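Paraflagellar rod component (Trypanosoma brucei, PDB 2Q0X) is of unknown function but adopts the alpha/beta-hydrolase fold and is probably a component of the paraflagellar rod. Local coordinates at residues His87-Ala91 / Gln120-Leu125; Trp43-Gln47 / Val73-Gly78; Leu231-Val235 / Asp267-Glu271; His141-Cys145 / Leu272-Leu276; Ala159-Val164 / Ala178-Tyr183. All blocks are in the same frame, centred on the assembly; numbering follows the deposited sequence.

Contact 1 of 5, residues His87-Ala91 / Gln120-Leu125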
# COMPACT_ATOMS: atom_id res chain seq x y z
N HIS A 87 -5.27 -3.37 -15.74
CA HIS A 87 -3.87 -3.76 -15.82
C HIS A 87 -3.07 -2.89 -16.78
O HIS A 87 -1.87 -2.70 -16.58
CB HIS A 87 -3.70 -5.27 -16.11
CG HIS A 87 -3.71 -5.63 -17.56
ND1 HIS A 87 -4.87 -5.69 -18.31
CD2 HIS A 87 -2.71 -5.99 -18.39
CE1 HIS A 87 -4.57 -6.03 -19.55
NE2 HIS A 87 -3.27 -6.23 -19.62
N ALA A 88 -3.72 -2.36 -17.81
CA ALA A 88 -3.04 -1.47 -18.76
C ALA A 88 -2.59 -0.17 -18.08
O ALA A 88 -1.52 0.36 -18.40
CB ALA A 88 -3.95 -1.16 -19.98
N HIS A 89 -3.40 0.34 -17.15
CA HIS A 89 -3.07 1.58 -16.45
C HIS A 89 -2.01 1.38 -15.38
O HIS A 89 -1.13 2.21 -15.26
CB HIS A 89 -4.33 2.23 -15.89
CG HIS A 89 -5.23 2.79 -16.95
ND1 HIS A 89 -5.93 1.98 -17.82
CD2 HIS A 89 -5.56 4.06 -17.27
CE1 HIS A 89 -6.64 2.74 -18.64
NE2 HIS A 89 -6.44 4.01 -18.32
N ASP A 90 -2.09 0.28 -14.62
CA ASP A 90 -1.01 -0.12 -13.72
C ASP A 90 0.33 -0.21 -14.47
O ASP A 90 1.34 0.32 -14.00
CB ASP A 90 -1.29 -1.50 -13.10
CG ASP A 90 -2.04 -1.44 -11.75
OD1 ASP A 90 -2.19 -0.37 -11.13
OD2 ASP A 90 -2.45 -2.53 -11.30
N ALA A 91 0.31 -0.92 -15.61
CA ALA A 91 1.47 -1.06 -16.51
C ALA A 91 2.05 0.28 -16.92
O ALA A 91 3.26 0.49 -16.84
CB ALA A 91 1.07 -1.83 -17.78
N GLN A 120 1.04 -9.95 -14.92
CA GLN A 120 0.08 -9.36 -15.85
C GLN A 120 0.56 -8.03 -16.40
O GLN A 120 0.32 -7.69 -17.58
CB GLN A 120 -1.24 -9.10 -15.14
CG GLN A 120 -2.39 -8.70 -16.08
CD GLN A 120 -3.71 -8.56 -15.39
OE1 GLN A 120 -3.77 -8.24 -14.21
NE2 GLN A 120 -4.80 -8.77 -16.14
N LEU A 121 1.18 -7.24 -15.52
CA LEU A 121 1.67 -5.93 -15.89
C LEU A 121 2.89 -6.03 -16.80
O LEU A 121 3.07 -5.21 -17.68
CB LEU A 121 2.00 -5.11 -14.64
CG LEU A 121 0.88 -4.97 -13.60
CD1 LEU A 121 1.24 -3.86 -12.61
CD2 LEU A 121 -0.48 -4.71 -14.24
N VAL A 122 3.72 -7.05 -16.59
CA VAL A 122 4.94 -7.18 -17.34
C VAL A 122 4.64 -7.47 -18.81
O VAL A 122 5.29 -6.90 -19.68
CB VAL A 122 5.91 -8.21 -16.71
CG1 VAL A 122 7.09 -8.54 -17.66
CG2 VAL A 122 6.42 -7.70 -15.37
N PHE A 123 3.66 -8.34 -19.10
CA PHE A 123 3.34 -8.69 -20.48
C PHE A 123 2.80 -7.48 -21.23
O PHE A 123 3.20 -7.22 -22.38
CB PHE A 123 2.37 -9.88 -20.58
CG PHE A 123 2.99 -11.20 -20.20
CD1 PHE A 123 3.94 -11.79 -21.02
CD2 PHE A 123 2.65 -11.85 -19.01
CE1 PHE A 123 4.53 -13.00 -20.68
CE2 PHE A 123 3.23 -13.06 -18.67
CZ PHE A 123 4.16 -13.64 -19.50
N GLU A 124 1.94 -6.73 -20.55
CA GLU A 124 1.40 -5.46 -21.05
C GLU A 124 2.49 -4.41 -21.27
O GLU A 124 2.53 -3.74 -22.31
CB GLU A 124 0.35 -4.96 -20.06
CG GLU A 124 -0.40 -3.74 -20.50
CD GLU A 124 -1.21 -3.95 -21.76
OE1 GLU A 124 -1.69 -5.10 -22.00
OE2 GLU A 124 -1.36 -2.96 -22.50
N LEU A 125 3.39 -4.29 -20.29
CA LEU A 125 4.55 -3.40 -20.40
C LEU A 125 5.39 -3.73 -21.62
O LEU A 125 5.66 -2.87 -22.42
CB LEU A 125 5.46 -3.48 -19.16
CG LEU A 125 5.31 -2.39 -18.09
CD1 LEU A 125 6.24 -2.65 -16.89
CD2 LEU A 125 5.60 -1.06 -18.69
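This is a buried helix-helix contact, in which the first turn of helix 87-104 crosses the early turns of helix 119-128. Both helices belong to the layer flanking the central sheet of the alpha/beta-hydrolase fold; the second follows strand 110-115, where enzymes of this fold carry the nucleophile elbow. The axes of these short segments approach to 8.6 Å, crossing at -74°. The small Ala91 lies where the backbones are nearest, its CA 4.9 Å from Leu121 CA and its CB 3.6 Å from Glu124 CG. Around it the longer leucine side chains reach across: Leu121 CD2 to His87 O at 3.4 Å and Asp90 CB at 3.5 Å, Leu125 CD2 to Ala91 O at 3.4 Å. His87 lies between polar neighbours. Its CB touches Gln120 CD at 3.4 Å, Gln120 NE2 lies over one face of its ring, and His87 NE2 gives a weak hydrogen bond to Glu124 OE1 at 3.1 Å. Asp90, which also bonds Ser77, converges on Arg191 by a salt bridge and Gln120 by a hydrogen bond, while Glu124 OE2 has a weak partner in Asn128. The interface is thus mixed: Ala91 and the leucines pack closely, and His87 faces Gln120 and Glu124 with one weak bond.

Contact 2 of 5, residues Trp43-Gln47 / Val73-Gly78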
# COMPACT_ATOMS: atom_id res chain seq x y z
N TRP A 43 11.05 -4.69 -9.10
CA TRP A 43 10.04 -5.64 -8.68
C TRP A 43 8.64 -5.01 -8.60
O TRP A 43 8.46 -3.96 -8.02
CB TRP A 43 10.40 -6.25 -7.32
CG TRP A 43 9.31 -7.13 -6.79
CD1 TRP A 43 9.05 -8.41 -7.16
CD2 TRP A 43 8.31 -6.77 -5.84
NE1 TRP A 43 7.96 -8.88 -6.49
CE2 TRP A 43 7.48 -7.89 -5.68
CE3 TRP A 43 8.02 -5.62 -5.12
CZ2 TRP A 43 6.40 -7.89 -4.81
CZ3 TRP A 43 6.95 -5.62 -4.26
CH2 TRP A 43 6.14 -6.75 -4.12
N VAL A 44 7.67 -5.70 -9.17
CA VAL A 44 6.26 -5.39 -9.01
C VAL A 44 5.54 -6.72 -8.70
O VAL A 44 5.89 -7.77 -9.21
CB VAL A 44 5.68 -4.62 -10.29
CG1 VAL A 44 5.60 -5.47 -11.48
CG2 VAL A 44 4.34 -4.02 -9.98
N GLY A 45 4.56 -6.65 -7.84
CA GLY A 45 3.90 -7.85 -7.34
C GLY A 45 2.41 -7.83 -7.48
O GLY A 45 1.82 -6.99 -8.21
N GLY A 46 1.79 -8.77 -6.77
CA GLY A 46 0.38 -8.84 -6.66
C GLY A 46 -0.19 -7.67 -5.88
O GLY A 46 0.54 -6.91 -5.22
N GLN A 47 -1.50 -7.54 -5.95
CA GLN A 47 -2.20 -6.43 -5.31
C GLN A 47 -2.12 -6.48 -3.79
O GLN A 47 -2.16 -5.44 -3.15
CB GLN A 47 -3.65 -6.38 -5.78
CG GLN A 47 -3.82 -5.88 -7.19
CD GLN A 47 -5.26 -6.00 -7.69
OE1 GLN A 47 -5.72 -7.09 -8.04
NE2 GLN A 47 -5.97 -4.88 -7.74
N VAL A 73 8.27 -1.24 -6.09
CA VAL A 73 7.15 -0.31 -6.22
C VAL A 73 5.93 -1.08 -5.79
O VAL A 73 5.81 -2.28 -6.08
CB VAL A 73 6.99 0.26 -7.68
CG1 VAL A 73 6.68 -0.83 -8.70
CG2 VAL A 73 5.92 1.38 -7.76
N GLU A 74 5.00 -0.41 -5.12
CA GLU A 74 3.70 -1.02 -4.87
C GLU A 74 2.74 -0.69 -5.99
O GLU A 74 2.52 0.48 -6.30
CB GLU A 74 3.15 -0.60 -3.50
CG GLU A 74 3.84 -1.35 -2.37
CD GLU A 74 3.48 -0.83 -0.98
OE1 GLU A 74 3.76 -1.58 0.01
OE2 GLU A 74 2.92 0.32 -0.89
N VAL A 75 2.19 -1.73 -6.61
CA VAL A 75 1.14 -1.61 -7.63
C VAL A 75 0.02 -0.71 -7.13
O VAL A 75 -0.56 -1.00 -6.10
CB VAL A 75 0.51 -2.99 -7.98
CG1 VAL A 75 -0.46 -2.86 -9.13
CG2 VAL A 75 1.54 -3.95 -8.36
N PRO A 76 -0.30 0.39 -7.86
CA PRO A 76 -1.34 1.34 -7.44
C PRO A 76 -2.72 0.72 -7.20
O PRO A 76 -3.45 1.16 -6.31
CB PRO A 76 -1.42 2.32 -8.61
CG PRO A 76 -0.11 2.19 -9.31
CD PRO A 76 0.35 0.80 -9.12
N SER A 77 -3.07 -0.27 -8.02
CA SER A 77 -4.33 -0.99 -7.90
C SER A 77 -4.38 -1.90 -6.67
O SER A 77 -5.42 -2.46 -6.38
CB SER A 77 -4.57 -1.83 -9.16
OG SER A 77 -3.58 -2.83 -9.28
N GLY A 78 -3.26 -2.04 -5.97
CA GLY A 78 -3.23 -2.71 -4.68
C GLY A 78 -3.87 -1.86 -3.59
O GLY A 78 -4.17 -2.38 -2.53
O HOH W 1 4.03 -4.12 -6.26
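The backbones run side by side as parallel neighbours of the central alpha/beta-hydrolase sheet, then part as strands 40-44 and 69-73 end. Val73 N still gives a weak 3.3 Å hydrogen bond to Trp43 O; beyond it a water takes over, accepting from Gly45 N and Val75 N (3.0 Å each) and donating to Val73 O at 2.6 Å. The chains close up again at Gln47 and Gly78, whose CA atoms are 3.9 Å apart, Gly78 ending a short 3-10 turn. In many relatives the loop after the strand corresponding to 40-44 helps form the oxyanion hole, a role not established here. Branched valines suit the buried gap: Val44 CG2 meets Val75 CG2 at 3.2 Å and Val73 CG1 at 4.2 Å. Gly45 lacks the CB that would strike the indole of Trp43, whose NE1 bonds Thr115. Gln47, long and polar, spans to the turn through NE2 and Ser77 O at 2.8 Å, its amide also bonding Thr188; Ser77 OG pairs with Asp90. Gly78 makes backbone hydrogen bonds to the second subunit. A side chain on Gly78 would not fit, because its CA already lies 3.3 Å from Gln47 O and an ideal CB would come within 2.7 Å of that same oxygen.

Contact 3 of 5, residues Leu231-Val235 / Asp267-Glu271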
# COMPACT_ATOMS: atom_id res chain seq x y z
N LEU A 231 8.88 -21.27 -11.52
CA LEU A 231 7.64 -21.99 -11.30
C LEU A 231 7.65 -22.75 -9.96
O LEU A 231 8.65 -23.37 -9.60
CB LEU A 231 7.39 -22.95 -12.47
CG LEU A 231 7.32 -22.27 -13.84
CD1 LEU A 231 7.26 -23.26 -14.96
CD2 LEU A 231 6.12 -21.30 -13.86
N ALA A 232 6.53 -22.64 -9.25
CA ALA A 232 6.28 -23.37 -8.02
C ALA A 232 4.87 -23.95 -8.08
O ALA A 232 4.05 -23.53 -8.89
CB ALA A 232 6.40 -22.44 -6.82
N HIS A 233 4.59 -24.92 -7.22
CA HIS A 233 3.24 -25.49 -7.09
C HIS A 233 3.09 -26.13 -5.73
O HIS A 233 4.09 -26.51 -5.13
CB HIS A 233 3.00 -26.53 -8.19
CG HIS A 233 3.99 -27.67 -8.18
ND1 HIS A 233 3.81 -28.81 -7.41
CD2 HIS A 233 5.14 -27.85 -8.86
CE1 HIS A 233 4.82 -29.63 -7.61
NE2 HIS A 233 5.64 -29.08 -8.49
N ASN A 234 1.86 -26.24 -5.23
CA ASN A 234 1.58 -27.00 -4.00
C ASN A 234 2.01 -28.45 -4.18
O ASN A 234 1.93 -29.00 -5.28
CB ASN A 234 0.09 -26.94 -3.63
CG ASN A 234 -0.24 -27.72 -2.35
OD1 ASN A 234 -0.79 -28.81 -2.41
ND2 ASN A 234 0.13 -27.16 -1.20
N VAL A 235 2.46 -29.07 -3.09
CA VAL A 235 2.99 -30.43 -3.10
C VAL A 235 2.01 -31.49 -3.65
O VAL A 235 2.44 -32.55 -4.11
CB VAL A 235 3.46 -30.84 -1.66
CG1 VAL A 235 2.30 -30.80 -0.65
CG2 VAL A 235 4.14 -32.21 -1.66
N ASP A 267 9.10 -23.99 -3.28
CA ASP A 267 8.29 -23.07 -2.47
C ASP A 267 7.19 -23.85 -1.77
O ASP A 267 6.61 -24.74 -2.36
CB ASP A 267 7.64 -22.01 -3.37
CG ASP A 267 8.65 -21.09 -4.03
OD1 ASP A 267 9.83 -21.10 -3.65
OD2 ASP A 267 8.25 -20.34 -4.92
N THR A 268 6.90 -23.50 -0.53
CA THR A 268 5.69 -24.01 0.11
C THR A 268 4.52 -23.11 -0.30
O THR A 268 4.57 -21.89 -0.12
CB THR A 268 5.86 -24.06 1.63
OG1 THR A 268 7.08 -24.74 1.93
CG2 THR A 268 4.67 -24.77 2.28
N CYS A 269 3.51 -23.72 -0.91
CA CYS A 269 2.35 -23.01 -1.42
C CYS A 269 1.08 -23.59 -0.84
O CYS A 269 1.01 -24.79 -0.59
CB CYS A 269 2.31 -23.11 -2.95
SG CYS A 269 3.87 -22.66 -3.76
N ASP A 270 0.07 -22.76 -0.61
CA ASP A 270 -1.23 -23.31 -0.21
C ASP A 270 -1.96 -23.81 -1.46
O ASP A 270 -1.33 -23.96 -2.51
CB ASP A 270 -2.04 -22.30 0.63
CG ASP A 270 -2.47 -21.08 -0.14
OD1 ASP A 270 -2.32 -21.05 -1.37
OD2 ASP A 270 -2.97 -20.13 0.49
N GLU A 271 -3.25 -24.09 -1.35
CA GLU A 271 -4.04 -24.58 -2.47
C GLU A 271 -4.76 -23.44 -3.18
O GLU A 271 -5.66 -23.68 -3.99
CB GLU A 271 -5.05 -25.63 -1.98
O HOH W 2 3.75 -26.92 -1.18
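Asn234, Cys269 and Ala232 carry most of this contact, which brings the end of strand 227-232 in the central hydrolase sheet against the short strand 268-269. The touching parts run in broadly similar directions, 39° apart, yet no direct backbone hydrogen bond joins them. Asn234 does that work instead: ND2 donates to Cys269 O at 2.6 Å, while its OD1 accepts from Gln236 N, so one amide braces its own loop and grips the neighbouring strand. Its CB also lies 3.5 Å from Asp270 O. Cys269 points its side chain into the interface, where a compact, weakly polar thiol suits a narrow gap; SG sits 4.0 Å from Ala232 CB and 4.1 Å from His233 C. Ala232, with a single methyl, fits beside Cys269 SG and meets Asp267 OD2 at 3.4 Å. That carboxylate is held by His141, His283 and Ala279 N, which explains how a charge is tolerated in a buried place. Farther along, a water accepts from both Val235 N and Cys269 N at 3.2 Å. Polar joining by one amide and one shared water, over a small apolar patch, implies an association held by side chain and solvent where sheet pairing does not extend.

Contact 4 of 5, residues His141-Cys145 / Leu272-Leu276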
# COMPACT_ATOMS: atom_id res chain seq x y z
N HIS A 141 7.80 -14.98 -11.67
CA HIS A 141 7.49 -16.06 -10.73
C HIS A 141 6.00 -16.30 -10.74
O HIS A 141 5.21 -15.35 -10.74
CB HIS A 141 7.98 -15.76 -9.31
CG HIS A 141 7.73 -16.87 -8.33
ND1 HIS A 141 6.50 -17.11 -7.76
CD2 HIS A 141 8.56 -17.83 -7.85
CE1 HIS A 141 6.58 -18.15 -6.96
NE2 HIS A 141 7.82 -18.61 -7.00
N GLY A 142 5.64 -17.58 -10.74
CA GLY A 142 4.27 -17.97 -10.53
C GLY A 142 4.10 -19.33 -9.90
O GLY A 142 4.93 -20.24 -10.07
N VAL A 143 3.01 -19.46 -9.16
CA VAL A 143 2.53 -20.74 -8.66
C VAL A 143 1.50 -21.25 -9.64
O VAL A 143 0.59 -20.53 -10.02
CB VAL A 143 1.86 -20.60 -7.29
CG1 VAL A 143 1.36 -21.99 -6.79
CG2 VAL A 143 2.83 -19.92 -6.29
N VAL A 144 1.64 -22.50 -10.04
CA VAL A 144 0.74 -23.09 -11.02
C VAL A 144 -0.02 -24.26 -10.40
O VAL A 144 0.45 -24.87 -9.44
CB VAL A 144 1.51 -23.57 -12.27
CG1 VAL A 144 2.14 -22.39 -12.96
CG2 VAL A 144 2.60 -24.60 -11.88
N CYS A 145 -1.19 -24.56 -10.95
CA CYS A 145 -1.99 -25.72 -10.58
C CYS A 145 -2.37 -26.54 -11.83
O CYS A 145 -2.08 -26.15 -12.95
CB CYS A 145 -3.23 -25.27 -9.83
SG CYS A 145 -4.36 -24.27 -10.82
N LEU A 272 -4.37 -22.20 -2.91
CA LEU A 272 -4.93 -21.03 -3.61
C LEU A 272 -3.83 -20.28 -4.37
O LEU A 272 -3.95 -19.09 -4.67
CB LEU A 272 -5.66 -20.12 -2.62
CG LEU A 272 -6.91 -20.75 -1.98
CD1 LEU A 272 -7.35 -19.94 -0.78
CD2 LEU A 272 -8.06 -20.91 -2.97
N ARG A 273 -2.76 -21.01 -4.68
CA ARG A 273 -1.63 -20.54 -5.50
C ARG A 273 -0.88 -19.37 -4.87
O ARG A 273 -0.37 -18.50 -5.57
CB ARG A 273 -2.08 -20.21 -6.93
CG ARG A 273 -2.48 -21.44 -7.72
CD ARG A 273 -2.52 -21.18 -9.20
NE ARG A 273 -3.43 -20.10 -9.55
CZ ARG A 273 -3.12 -19.05 -10.30
NH1 ARG A 273 -1.91 -18.93 -10.82
NH2 ARG A 273 -4.02 -18.12 -10.55
N ARG A 274 -0.81 -19.38 -3.54
CA ARG A 274 -0.08 -18.39 -2.78
C ARG A 274 1.18 -19.01 -2.18
O ARG A 274 1.16 -20.11 -1.68
CB ARG A 274 -0.99 -17.84 -1.69
CG ARG A 274 -2.31 -17.27 -2.24
CD ARG A 274 -2.56 -15.85 -1.78
NE ARG A 274 -3.55 -15.78 -0.71
CZ ARG A 274 -3.77 -14.72 0.07
NH1 ARG A 274 -3.04 -13.61 -0.06
NH2 ARG A 274 -4.71 -14.79 0.99
N VAL A 275 2.29 -18.29 -2.26
CA VAL A 275 3.52 -18.76 -1.66
C VAL A 275 3.46 -18.47 -0.15
O VAL A 275 3.27 -17.32 0.27
CB VAL A 275 4.77 -18.12 -2.33
CG1 VAL A 275 6.05 -18.48 -1.59
CG2 VAL A 275 4.86 -18.57 -3.77
N LEU A 276 3.55 -19.53 0.64
CA LEU A 276 3.62 -19.43 2.09
C LEU A 276 5.07 -19.27 2.53
O LEU A 276 5.36 -18.57 3.49
CB LEU A 276 3.02 -20.68 2.74
CG LEU A 276 1.56 -21.00 2.41
CD1 LEU A 276 1.13 -22.34 3.04
CD2 LEU A 276 0.63 -19.86 2.86
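Here a beta-hairpin, made of strands 268-269 and 275-277, leans over the C-terminal end of strand 135-143 in the central sheet of the alpha/beta-hydrolase fold. The first residue, His141, brings its ring end to the hairpin, with CE1 3.6 Å from Val275 CG2, while its NE2 bonds Asp267; an imidazole can thus offer carbon to an apolar neighbour and nitrogen to a carboxylate. Gly142 keeps to the sheet, pairing its backbone with strand 227-232. Val143 directs its CB toward the hairpin and, with Arg273, makes up most of the contact: CG2 packs on Val275 CG2 at 3.5 Å and CG1 on Arg273 CB at 3.9 Å, its two methyls contacting two different residues. Its carbonyl, lying at the edge of the Arg273 guanidinium, accepts from Arg273 NH1. Val144 directs its CB the other way, and its side chain packs on helix 200-209. Cys145 turns back toward the contact. Arg273 suits this spot because it is long enough to be apolar along its shaft and polar at its tip, where a salt bridge to Asp184 and a hydrogen bond to Thr199 answer the buried charge. Its aliphatic part and its tip each make a contact: Arg273 CD to Cys145 SG, 3.9 Å, and Arg273 NH1 to Val143 O, 3.1 Å.

Contact 5 of 5, residues Ala159-Val164 / Ala178-Tyr183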
# COMPACT_ATOMS: atom_id res chain seq x y z
N ALA A 159 -17.06 -18.71 -16.96
CA ALA A 159 -17.86 -18.34 -15.79
C ALA A 159 -17.25 -17.15 -15.05
O ALA A 159 -17.98 -16.24 -14.63
CB ALA A 159 -18.03 -19.54 -14.86
N ARG A 160 -15.93 -17.17 -14.89
CA ARG A 160 -15.18 -16.04 -14.31
C ARG A 160 -15.26 -14.80 -15.21
O ARG A 160 -15.39 -13.68 -14.71
CB ARG A 160 -13.71 -16.41 -14.11
CG ARG A 160 -12.87 -15.33 -13.46
CD ARG A 160 -11.38 -15.48 -13.72
NE ARG A 160 -10.92 -16.87 -13.61
CZ ARG A 160 -10.42 -17.59 -14.61
NH1 ARG A 160 -10.30 -17.09 -15.84
NH2 ARG A 160 -10.01 -18.83 -14.39
N LYS A 161 -15.16 -15.01 -16.52
CA LYS A 161 -15.22 -13.90 -17.49
C LYS A 161 -16.56 -13.18 -17.38
O LYS A 161 -16.61 -11.95 -17.36
CB LYS A 161 -15.03 -14.42 -18.92
CG LYS A 161 -15.13 -13.36 -20.03
CD LYS A 161 -14.59 -13.88 -21.37
CE LYS A 161 -14.67 -12.82 -22.50
NZ LYS A 161 -16.04 -12.59 -23.04
N GLU A 162 -17.62 -13.96 -17.30
CA GLU A 162 -18.99 -13.45 -17.19
C GLU A 162 -19.19 -12.75 -15.86
O GLU A 162 -19.71 -11.63 -15.82
CB GLU A 162 -19.98 -14.61 -17.33
CG GLU A 162 -21.44 -14.21 -17.36
CD GLU A 162 -22.35 -15.41 -17.53
OE1 GLU A 162 -21.82 -16.53 -17.75
OE2 GLU A 162 -23.59 -15.25 -17.46
N HIS A 163 -18.76 -13.40 -14.78
CA HIS A 163 -18.89 -12.86 -13.41
C HIS A 163 -18.25 -11.48 -13.28
O HIS A 163 -18.78 -10.61 -12.59
CB HIS A 163 -18.27 -13.84 -12.40
CG HIS A 163 -18.48 -13.45 -10.97
ND1 HIS A 163 -19.66 -13.69 -10.30
CD2 HIS A 163 -17.65 -12.85 -10.07
CE1 HIS A 163 -19.56 -13.25 -9.06
NE2 HIS A 163 -18.35 -12.73 -8.89
N VAL A 164 -17.10 -11.29 -13.94
CA VAL A 164 -16.38 -10.02 -13.95
C VAL A 164 -17.15 -8.93 -14.72
O VAL A 164 -17.21 -7.79 -14.28
CB VAL A 164 -14.95 -10.18 -14.54
CG1 VAL A 164 -14.30 -8.83 -14.81
CG2 VAL A 164 -14.08 -11.01 -13.61
N ALA A 178 -15.69 -10.10 -3.97
CA ALA A 178 -16.66 -10.63 -4.94
C ALA A 178 -16.04 -11.68 -5.89
O ALA A 178 -16.77 -12.40 -6.56
CB ALA A 178 -17.29 -9.49 -5.75
N MET A 179 -14.71 -11.76 -5.93
CA MET A 179 -13.99 -12.70 -6.81
C MET A 179 -13.58 -14.02 -6.14
O MET A 179 -12.85 -14.81 -6.76
CB MET A 179 -12.70 -12.03 -7.35
CG MET A 179 -12.93 -10.97 -8.37
SD MET A 179 -13.87 -11.56 -9.76
CE MET A 179 -13.15 -13.18 -10.10
N LEU A 180 -14.03 -14.28 -4.92
CA LEU A 180 -13.43 -15.37 -4.14
C LEU A 180 -13.78 -16.78 -4.63
O LEU A 180 -12.98 -17.70 -4.46
CB LEU A 180 -13.73 -15.22 -2.63
CG LEU A 180 -12.63 -14.57 -1.78
CD1 LEU A 180 -12.86 -13.09 -1.64
CD2 LEU A 180 -12.55 -15.19 -0.38
N LYS A 181 -14.94 -16.96 -5.24
CA LYS A 181 -15.33 -18.30 -5.70
C LYS A 181 -14.90 -18.53 -7.16
O LYS A 181 -14.74 -19.66 -7.60
CB LYS A 181 -16.84 -18.55 -5.47
CG LYS A 181 -17.74 -18.44 -6.70
CD LYS A 181 -19.21 -18.68 -6.35
CE LYS A 181 -19.87 -17.47 -5.66
NZ LYS A 181 -20.04 -17.64 -4.18
N HIS A 182 -14.65 -17.44 -7.88
CA HIS A 182 -14.26 -17.50 -9.29
C HIS A 182 -12.76 -17.35 -9.57
O HIS A 182 -12.32 -17.62 -10.68
CB HIS A 182 -15.07 -16.47 -10.08
CG HIS A 182 -16.51 -16.86 -10.26
ND1 HIS A 182 -17.55 -16.22 -9.63
CD2 HIS A 182 -17.07 -17.86 -10.98
CE1 HIS A 182 -18.69 -16.79 -9.97
NE2 HIS A 182 -18.43 -17.79 -10.79
N TYR A 183 -11.97 -16.94 -8.58
CA TYR A 183 -10.51 -16.93 -8.73
C TYR A 183 -9.88 -17.26 -7.40
O TYR A 183 -10.54 -17.16 -6.38
CB TYR A 183 -10.01 -15.56 -9.24
CG TYR A 183 -8.70 -15.65 -10.01
CD1 TYR A 183 -8.62 -16.36 -11.19
CD2 TYR A 183 -7.55 -15.03 -9.54
CE1 TYR A 183 -7.43 -16.45 -11.90
CE2 TYR A 183 -6.36 -15.11 -10.23
CZ TYR A 183 -6.30 -15.82 -11.42
OH TYR A 183 -5.12 -15.89 -12.11
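Two backbone carbonyls of 178-183 find their donors on helix 154-170. His163 NE2 gives a good hydrogen bond to Ala178 O at 2.8 Å, and Arg160 NE a weak one to His182 O at 3.3 Å. A third carbonyl, Met179 O, is satisfied within its own turn by Tyr183 N at 2.9 Å. His163 ND1 and His182 ND1 come within 3.4 Å without bonding; those rings meet obliquely, centroids 4.1 Å apart, and His163 CB makes a CH-pi contact over the His182 face, 3.9 Å from its centroid. His163 therefore both bonds, through NE2, and packs on the His182 ring. Arg160 presents a guanidinium face to Tyr183 CE1, while Tyr183 OH is taken by Glu202. Flexible Met179 fills the remaining gap, its SD 3.9 Å from Val164 CG2. The contact folds the segment after helix 154-170 back on that helix, with Val164 and Met179 also packing on helix 189-193, in the helical excursion between strands 135-143 and 227-232 where many hydrolases of this fold carry a cap.

In the fold
From the N terminus, contact 2 comes first, closing the loop through helix 57-64 between neighbouring strands 40-44 and 69-73. Contact 1 follows in series, closing the loop through strand 110-115; the two touch where Asp90 meets Ser77, joining strand ends to flanking helices. Contact 4 then makes the long closure, from strand 135-143 to the late hairpin. Nested within it, one after the other, lie contact 5, in the helical excursion, and contact 3, which spans helix 241-254 and strand 260-264. Contacts 3 and 4 share that hairpin and have centres about 5 Å apart, while Arg273 and Tyr183 bring contacts 4 and 5 together. No pair of loops crosses.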